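Sorting nexin-21 (Mus musculus, PDB 4YMR) binds membranes enriched in phosphatidylinositol 3-phosphate and phosphatidylinositol 4,5-bisphosphate, and may take part in several stages of intracellular trafficking. Local coordinates at residues R16-L21 against A32-A37; R52-L57 against E78-L83; H90-P95 against P132-L137. All blocks are in the same frame, centred on the assembly; numbering follows the deposited sequence.

Interaction 1 (R16-L21 against A32-A37); sequences RRAQSL and ALWANA
The helical segments 16-21 and 32-37 run antiparallel at 150°, with their axes 8.8 Å apart, and Ala18 and Leu33 have the closest backbones, CA to CA 5.5 Å. They belong to helices 12-24 and 27-43, joined by a short turn. Antiparallel helix packing of this kind is characteristic of tetratricopeptide repeat (TPR) domains; here it lies in the PXB/TPR part of the sorting nexin. Ala18 sits at the middle of the contact and its methyl touches both Trp34 and Leu33. Ala18 CB lies over one face of the Trp34 indole, 3.6 Å from the centroid of the six-membered ring and 17° off the normal, a CH-pi contact. The same Ala18 CB meets Leu33 CB at 3.7 Å. A small residue at this position lets the indole lie against helix 12-24. In Trp34, CG stands beside the backbone N and anti to the carbonyl carbon (chi1 -66°). This turns the ring across the gap, where the backbone N of Gln19 approaches it obliquely. The indole NE1 is hydrogen-bonded to Thr22 OG1, which would help to fix the rotation of the ring. Leu138 of the second subunit also packs on Trp34. Gln19 NE2 is hydrogen-bonded to Glu141 O and Leu138 O of the second subunit. Leu21 CD1 meets Leu33 CD1 at 3.5 Å, the two side chains crossing at about a right angle. Arg17 CG lies 3.6 Å from Leu33 CD1, so the aliphatic part of the arginine does the touching. One face of the Arg17 guanidinium carries Leu21 CD2, 3.8 Å above its plane and offset toward the rim. Arg17 O accepts two bonds, from Leu21 N and from Ser20 OG, the latter at 3.0 Å on a lone pair.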
# COMPACT_ATOMS: atom_id res chain seq x y z
N ARG A 16 14.00 -1.03 6.29
CA ARG A 16 14.52 0.06 7.12
C ARG A 16 16.02 0.24 6.92
O ARG A 16 16.48 1.33 6.58
CB ARG A 16 14.22 -0.20 8.61
CG ARG A 16 12.86 0.31 9.10
CD ARG A 16 12.50 -0.23 10.50
NE ARG A 16 11.09 -0.60 10.59
CZ ARG A 16 10.60 -1.57 11.37
NH1 ARG A 16 11.41 -2.28 12.14
NH2 ARG A 16 9.30 -1.82 11.36
N ARG A 17 16.78 -0.82 7.14
CA ARG A 17 18.23 -0.78 6.96
C ARG A 17 18.60 -0.51 5.49
O ARG A 17 19.45 0.34 5.22
CB ARG A 17 18.92 -2.04 7.51
CG ARG A 17 20.45 -2.04 7.38
CD ARG A 17 21.18 -2.10 8.73
NE ARG A 17 22.63 -2.27 8.57
CZ ARG A 17 23.53 -1.29 8.64
NH1 ARG A 17 23.14 -0.05 8.89
NH2 ARG A 17 24.82 -1.56 8.48
N ALA A 18 17.96 -1.21 4.55
CA ALA A 18 18.22 -0.97 3.13
C ALA A 18 17.98 0.50 2.78
O ALA A 18 18.75 1.09 2.02
CB ALA A 18 17.39 -1.90 2.24
N GLN A 19 16.93 1.08 3.34
CA GLN A 19 16.63 2.49 3.08
C GLN A 19 17.71 3.44 3.61
O GLN A 19 18.11 4.37 2.91
CB GLN A 19 15.26 2.89 3.62
CG GLN A 19 14.86 4.32 3.23
CD GLN A 19 13.82 4.92 4.15
OE1 GLN A 19 13.77 4.62 5.35
NE2 GLN A 19 12.97 5.78 3.59
N SER A 20 18.21 3.21 4.82
CA SER A 20 19.22 4.12 5.37
C SER A 20 20.52 4.01 4.59
O SER A 20 21.13 5.02 4.24
CB SER A 20 19.44 3.90 6.88
OG SER A 20 19.92 2.59 7.16
N LEU A 21 20.93 2.78 4.31
CA LEU A 21 22.11 2.51 3.50
C LEU A 21 22.07 3.22 2.14
O LEU A 21 23.07 3.76 1.69
CB LEU A 21 22.30 1.00 3.32
CG LEU A 21 22.75 0.22 4.56
CD1 LEU A 21 22.82 -1.28 4.28
CD2 LEU A 21 24.10 0.73 5.06
N ALA A 32 21.86 -6.00 -1.76
CA ALA A 32 21.61 -7.32 -1.19
C ALA A 32 20.39 -7.33 -0.26
O ALA A 32 19.56 -8.24 -0.31
CB ALA A 32 22.86 -7.84 -0.48
N LEU A 33 20.28 -6.31 0.59
CA LEU A 33 19.16 -6.18 1.52
C LEU A 33 17.80 -6.01 0.81
O LEU A 33 16.85 -6.74 1.10
CB LEU A 33 19.40 -5.03 2.50
CG LEU A 33 20.61 -5.23 3.41
CD1 LEU A 33 20.71 -4.12 4.45
CD2 LEU A 33 20.56 -6.60 4.06
N TRP A 34 17.71 -5.05 -0.11
CA TRP A 34 16.53 -4.94 -0.95
C TRP A 34 16.19 -6.27 -1.66
O TRP A 34 15.03 -6.62 -1.82
CB TRP A 34 16.71 -3.86 -2.04
CG TRP A 34 16.83 -2.41 -1.61
CD1 TRP A 34 17.89 -1.58 -1.85
CD2 TRP A 34 15.86 -1.61 -0.92
NE1 TRP A 34 17.65 -0.33 -1.35
CE2 TRP A 34 16.40 -0.31 -0.77
CE3 TRP A 34 14.57 -1.87 -0.41
CZ2 TRP A 34 15.71 0.73 -0.14
CZ3 TRP A 34 13.88 -0.83 0.22
CH2 TRP A 34 14.46 0.45 0.35
N ALA A 35 17.23 -6.98 -2.10
CA ALA A 35 17.09 -8.15 -2.96
C ALA A 35 16.50 -9.34 -2.22
O ALA A 35 15.64 -10.04 -2.74
CB ALA A 35 18.44 -8.53 -3.57
N ASN A 36 16.97 -9.57 -0.99
CA ASN A 36 16.39 -10.58 -0.12
C ASN A 36 14.98 -10.24 0.37
O ASN A 36 14.11 -11.11 0.41
CB ASN A 36 17.34 -10.87 1.04
CG ASN A 36 18.65 -11.47 0.57
OD1 ASN A 36 18.68 -12.34 -0.32
ND2 ASN A 36 19.75 -11.01 1.15
N ALA A 37 14.75 -8.98 0.73
CA ALA A 37 13.41 -8.51 1.05
C ALA A 37 12.44 -8.73 -0.11
O ALA A 37 11.29 -9.11 0.10
CB ALA A 37 13.43 -7.04 1.45

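Interaction 2 (R52-L57 against E78-L83); sequences RPLLTL and EKALQL
Flat groups do not carry this contact: no aromatic ring, guanidinium or amide face lies between 52-57 and 78-83. The nearest thing to one is the puckered Pro53 ring, which offers its CB to Leu83 CD1 at 4.1 Å. The rest is aliphatic branches. Leu57 touches Lys79, Ala80 and Leu83. With CG anti to the carbonyl carbon, Leu57 CD1 comes 3.8 Å from Ala80 N and 4.0 Å from Ala80 CB. The tip of Leu83 meets the same methyl, Leu57 CD1 to Leu83 CD1 being 4.1 Å. Lys79 has CG anti to the backbone N and is bent at chi2. It crosses Leu57 obliquely, Lys79 CG to Leu57 CD1 4.0 Å, and its chain then leads away. The helices are antiparallel neighbours of the TPR domain, at 161° with axes 9.8 Å apart. The small Ala80 is the residue nearest the opposite backbone, facing Leu54. Leu54 CD2 lies 3.8 Å from Ala80 CB. The second subunit adds to this packing, with its His90 on Leu54 and its Phe96 on Ala80. Trp38 of helix 27-43 packs on Leu57. Away from the contact, Arg52 O accepts from both Thr56 N and Thr56 OG1. Thr56 OG1 lies 2.6 Å from Arg52 O, above the carbonyl plane, and is also hydrogen-bonded to Gln41 NE2.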
# COMPACT_ATOMS: atom_id res chain seq x y z
N ARG A 52 4.80 -1.65 -0.49
CA ARG A 52 6.03 -2.28 -0.03
C ARG A 52 6.80 -2.99 -1.16
O ARG A 52 8.04 -2.88 -1.22
CB ARG A 52 5.75 -3.24 1.13
CG ARG A 52 6.22 -2.71 2.46
CD ARG A 52 6.16 -3.78 3.54
NE ARG A 52 4.81 -3.95 4.08
CZ ARG A 52 4.29 -3.22 5.06
NH1 ARG A 52 5.00 -2.25 5.61
NH2 ARG A 52 3.05 -3.44 5.48
N PRO A 53 6.09 -3.73 -2.03
CA PRO A 53 6.79 -4.26 -3.21
C PRO A 53 7.37 -3.14 -4.07
O PRO A 53 8.53 -3.19 -4.44
CB PRO A 53 5.70 -5.03 -3.95
CG PRO A 53 4.79 -5.46 -2.89
CD PRO A 53 4.74 -4.31 -1.93
N LEU A 54 6.56 -2.13 -4.35
CA LEU A 54 6.99 -0.99 -5.12
C LEU A 54 8.18 -0.26 -4.50
O LEU A 54 9.09 0.16 -5.21
CB LEU A 54 5.81 -0.04 -5.37
CG LEU A 54 4.78 -0.62 -6.34
CD1 LEU A 54 3.59 0.32 -6.46
CD2 LEU A 54 5.41 -0.83 -7.71
N LEU A 55 8.17 -0.11 -3.18
CA LEU A 55 9.30 0.50 -2.47
C LEU A 55 10.57 -0.34 -2.64
O LEU A 55 11.67 0.19 -2.84
CB LEU A 55 8.99 0.69 -0.99
CG LEU A 55 10.09 1.47 -0.27
CD1 LEU A 55 9.78 2.96 -0.33
CD2 LEU A 55 10.25 1.02 1.16
N THR A 56 10.40 -1.65 -2.54
CA THR A 56 11.48 -2.59 -2.75
C THR A 56 12.08 -2.47 -4.15
O THR A 56 13.30 -2.39 -4.31
CB THR A 56 11.00 -4.02 -2.54
OG1 THR A 56 10.33 -4.11 -1.28
CG2 THR A 56 12.16 -4.98 -2.59
N LEU A 57 11.22 -2.49 -5.16
CA LEU A 57 11.66 -2.34 -6.55
C LEU A 57 12.31 -0.98 -6.80
O LEU A 57 13.25 -0.85 -7.59
CB LEU A 57 10.48 -2.55 -7.48
CG LEU A 57 9.97 -3.98 -7.57
CD1 LEU A 57 8.61 -4.01 -8.25
CD2 LEU A 57 10.96 -4.83 -8.32
N GLU A 78 10.20 -2.46 -15.14
CA GLU A 78 9.18 -3.24 -15.84
C GLU A 78 8.26 -3.94 -14.83
O GLU A 78 7.03 -3.85 -14.93
CB GLU A 78 9.80 -4.24 -16.84
CG GLU A 78 8.75 -5.06 -17.60
CD GLU A 78 7.76 -4.21 -18.41
OE1 GLU A 78 8.19 -3.17 -18.97
OE2 GLU A 78 6.56 -4.56 -18.49
N LYS A 79 8.86 -4.62 -13.86
CA LYS A 79 8.10 -5.33 -12.85
C LYS A 79 7.14 -4.37 -12.15
O LYS A 79 5.97 -4.67 -11.94
CB LYS A 79 9.03 -6.03 -11.85
CG LYS A 79 8.29 -6.97 -10.90
CD LYS A 79 7.35 -7.89 -11.67
CE LYS A 79 6.45 -8.68 -10.72
NZ LYS A 79 5.36 -9.40 -11.44
N ALA A 80 7.65 -3.18 -11.83
CA ALA A 80 6.87 -2.18 -11.11
C ALA A 80 5.67 -1.73 -11.94
O ALA A 80 4.56 -1.65 -11.43
CB ALA A 80 7.75 -0.99 -10.74
N LEU A 81 5.91 -1.43 -13.20
CA LEU A 81 4.87 -0.92 -14.09
C LEU A 81 3.78 -1.97 -14.32
O LEU A 81 2.61 -1.62 -14.43
CB LEU A 81 5.47 -0.41 -15.40
CG LEU A 81 6.35 0.83 -15.21
CD1 LEU A 81 7.12 1.18 -16.47
CD2 LEU A 81 5.48 1.99 -14.76
N GLN A 82 4.18 -3.24 -14.38
CA GLN A 82 3.21 -4.34 -14.37
C GLN A 82 2.33 -4.31 -13.13
O GLN A 82 1.11 -4.29 -13.23
CB GLN A 82 3.90 -5.69 -14.45
CG GLN A 82 4.52 -6.01 -15.78
CD GLN A 82 5.32 -7.29 -15.72
OE1 GLN A 82 5.17 -8.09 -14.79
NE2 GLN A 82 6.21 -7.49 -16.72
N LEU A 83 2.96 -4.33 -11.95
CA LEU A 83 2.18 -4.23 -10.71
C LEU A 83 1.24 -3.01 -10.73
O LEU A 83 0.07 -3.13 -10.42
CB LEU A 83 3.09 -4.21 -9.47
CG LEU A 83 3.88 -5.48 -9.15
CD1 LEU A 83 4.77 -5.27 -7.93
CD2 LEU A 83 2.95 -6.67 -8.93

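Interaction 3 (H90-P95 against P132-L137); sequences HPFLAP and PSLKEL
His90 opens the first segment by capping the turn into helix 93-106. His90 ND1 accepts from Phe92 N at 3.2 Å, in the ring plane and nearly straight (161°). Its NE2 is hydrogen-bonded to Asp51 of the second subunit, so the ring is held at both nitrogens. Pro91 follows and packs its CB on Leu137 CD2. The Phe92 ring reaches over to Leu134 and Leu137. Leu137 CD2 lies 4.0 Å above one face of the Phe92 ring, toward the rim, and Leu137 CB is 3.9 Å from Phe92 CE1. Leu134 crosses Phe92 at about a right angle and brings CD1 obliquely to the ring. An alanine in place of Phe92 would remove the ring and would probably loosen the packing of Leu134 and Leu137 on this turn. Pro95 is the last and most deeply engaged residue. Pro95 CB meets Leu134 CD1 at 3.5 Å, while Pro95 CG meets Leu137 CD2 at 3.7 Å. Pro95 CA makes a C-H...O contact to Pro132 O at 3.6 Å. A water donates to Pro95 O at 2.9 Å and accepts a weak bond from Leu134 N. Ser133 is the N-cap of helix 134-140, Ser133 OG accepting from Glu136 N at 3.1 Å. The two helix starts thus meet mainly through apolar contact, and the caps on Phe92 N and Glu136 N come from within each segment rather than from across the contact.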
# COMPACT_ATOMS: atom_id res chain seq x y z
N HIS A 90 -6.12 -3.76 -3.51
CA HIS A 90 -5.69 -3.45 -2.14
C HIS A 90 -6.46 -4.35 -1.17
O HIS A 90 -7.70 -4.38 -1.18
CB HIS A 90 -5.83 -1.96 -1.75
CG HIS A 90 -5.13 -1.59 -0.47
ND1 HIS A 90 -5.34 -2.23 0.73
CD2 HIS A 90 -4.23 -0.60 -0.21
CE1 HIS A 90 -4.59 -1.68 1.67
NE2 HIS A 90 -3.91 -0.69 1.13
N PRO A 91 -5.72 -5.10 -0.33
CA PRO A 91 -6.29 -6.15 0.52
C PRO A 91 -7.44 -5.64 1.37
O PRO A 91 -8.39 -6.39 1.53
CB PRO A 91 -5.10 -6.58 1.40
CG PRO A 91 -4.08 -5.50 1.25
CD PRO A 91 -4.27 -4.97 -0.13
N PHE A 92 -7.38 -4.41 1.85
CA PHE A 92 -8.42 -3.85 2.71
C PHE A 92 -9.73 -3.43 2.02
O PHE A 92 -10.67 -3.05 2.69
CB PHE A 92 -7.87 -2.69 3.53
CG PHE A 92 -7.35 -3.09 4.87
CD1 PHE A 92 -8.16 -3.81 5.75
CD2 PHE A 92 -6.06 -2.78 5.26
CE1 PHE A 92 -7.69 -4.19 6.99
CE2 PHE A 92 -5.57 -3.15 6.50
CZ PHE A 92 -6.39 -3.87 7.37
N LEU A 93 -9.80 -3.51 0.69
CA LEU A 93 -11.01 -3.06 -0.01
C LEU A 93 -12.17 -4.04 0.16
O LEU A 93 -13.32 -3.64 0.42
CB LEU A 93 -10.73 -2.75 -1.49
CG LEU A 93 -12.02 -2.48 -2.28
CD1 LEU A 93 -12.71 -1.19 -1.81
CD2 LEU A 93 -11.81 -2.45 -3.79
N ALA A 94 -11.88 -5.33 0.01
CA ALA A 94 -12.90 -6.35 0.23
C ALA A 94 -13.41 -6.41 1.69
O ALA A 94 -14.61 -6.49 1.90
CB ALA A 94 -12.43 -7.73 -0.27
N PRO A 95 -12.50 -6.38 2.69
CA PRO A 95 -12.92 -6.41 4.10
C PRO A 95 -13.78 -5.21 4.51
O PRO A 95 -14.69 -5.36 5.34
CB PRO A 95 -11.60 -6.39 4.86
CG PRO A 95 -10.63 -6.98 3.94
CD PRO A 95 -11.05 -6.59 2.58
N PRO A 132 -12.09 -11.98 2.96
CA PRO A 132 -11.43 -11.91 4.27
C PRO A 132 -12.10 -10.85 5.11
O PRO A 132 -12.76 -9.97 4.57
CB PRO A 132 -10.01 -11.46 3.92
CG PRO A 132 -9.81 -11.86 2.52
CD PRO A 132 -11.15 -11.71 1.86
N SER A 133 -11.94 -10.91 6.42
CA SER A 133 -12.66 -9.94 7.23
C SER A 133 -11.71 -8.90 7.78
O SER A 133 -10.49 -9.07 7.74
CB SER A 133 -13.44 -10.61 8.36
OG SER A 133 -12.59 -10.99 9.41
N LEU A 134 -12.29 -7.81 8.27
CA LEU A 134 -11.56 -6.71 8.86
C LEU A 134 -10.71 -7.21 10.02
O LEU A 134 -9.53 -6.88 10.13
CB LEU A 134 -12.56 -5.65 9.31
CG LEU A 134 -12.29 -4.20 8.90
CD1 LEU A 134 -11.75 -4.11 7.50
CD2 LEU A 134 -13.56 -3.39 9.03
N LYS A 135 -11.32 -8.04 10.85
CA LYS A 135 -10.67 -8.64 12.01
C LYS A 135 -9.55 -9.63 11.62
O LYS A 135 -8.49 -9.64 12.24
CB LYS A 135 -11.72 -9.34 12.87
CG LYS A 135 -11.33 -9.58 14.32
CD LYS A 135 -12.59 -9.70 15.19
CE LYS A 135 -12.24 -9.90 16.65
NZ LYS A 135 -13.42 -10.36 17.45
N GLU A 136 -9.80 -10.45 10.60
CA GLU A 136 -8.80 -11.38 10.07
C GLU A 136 -7.52 -10.64 9.67
O GLU A 136 -6.42 -10.99 10.10
CB GLU A 136 -9.33 -12.17 8.88
CG GLU A 136 -8.28 -13.06 8.19
CD GLU A 136 -8.83 -13.85 7.00
OE1 GLU A 136 -10.07 -13.88 6.82
OE2 GLU A 136 -8.03 -14.45 6.24
N LEU A 137 -7.67 -9.63 8.83
CA LEU A 137 -6.53 -8.87 8.34
C LEU A 137 -5.89 -8.05 9.45
O LEU A 137 -4.67 -7.85 9.46
CB LEU A 137 -6.93 -7.96 7.17
CG LEU A 137 -6.70 -8.59 5.80
CD1 LEU A 137 -7.48 -9.86 5.67
CD2 LEU A 137 -7.07 -7.62 4.69
O HOH W 1 -15.48 -7.54 7.15

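Overall arrangement
From the N terminus, interaction 1 comes first and closes a loop of 10 residues around the turn between helices 12-24 and 27-43. Interaction 2 closes the loop of 20 residues between 52-57 and 78-83, pairing helices 52-66 and 70-85. Interaction 3 closes the longest, 36 residues that include helix 112-122, and brings helix 134-140 back to the start of helix 93-106. All three are in series; none nests or crosses. Interactions 1 and 2 touch, Trp34 meeting Leu55 and Thr56. Interaction 3 stands apart, its nearest atoms about 9 Å from interaction 2 and about 15 Å from interaction 1. All three also touch the second subunit, consistent with the domain-swapped dimer.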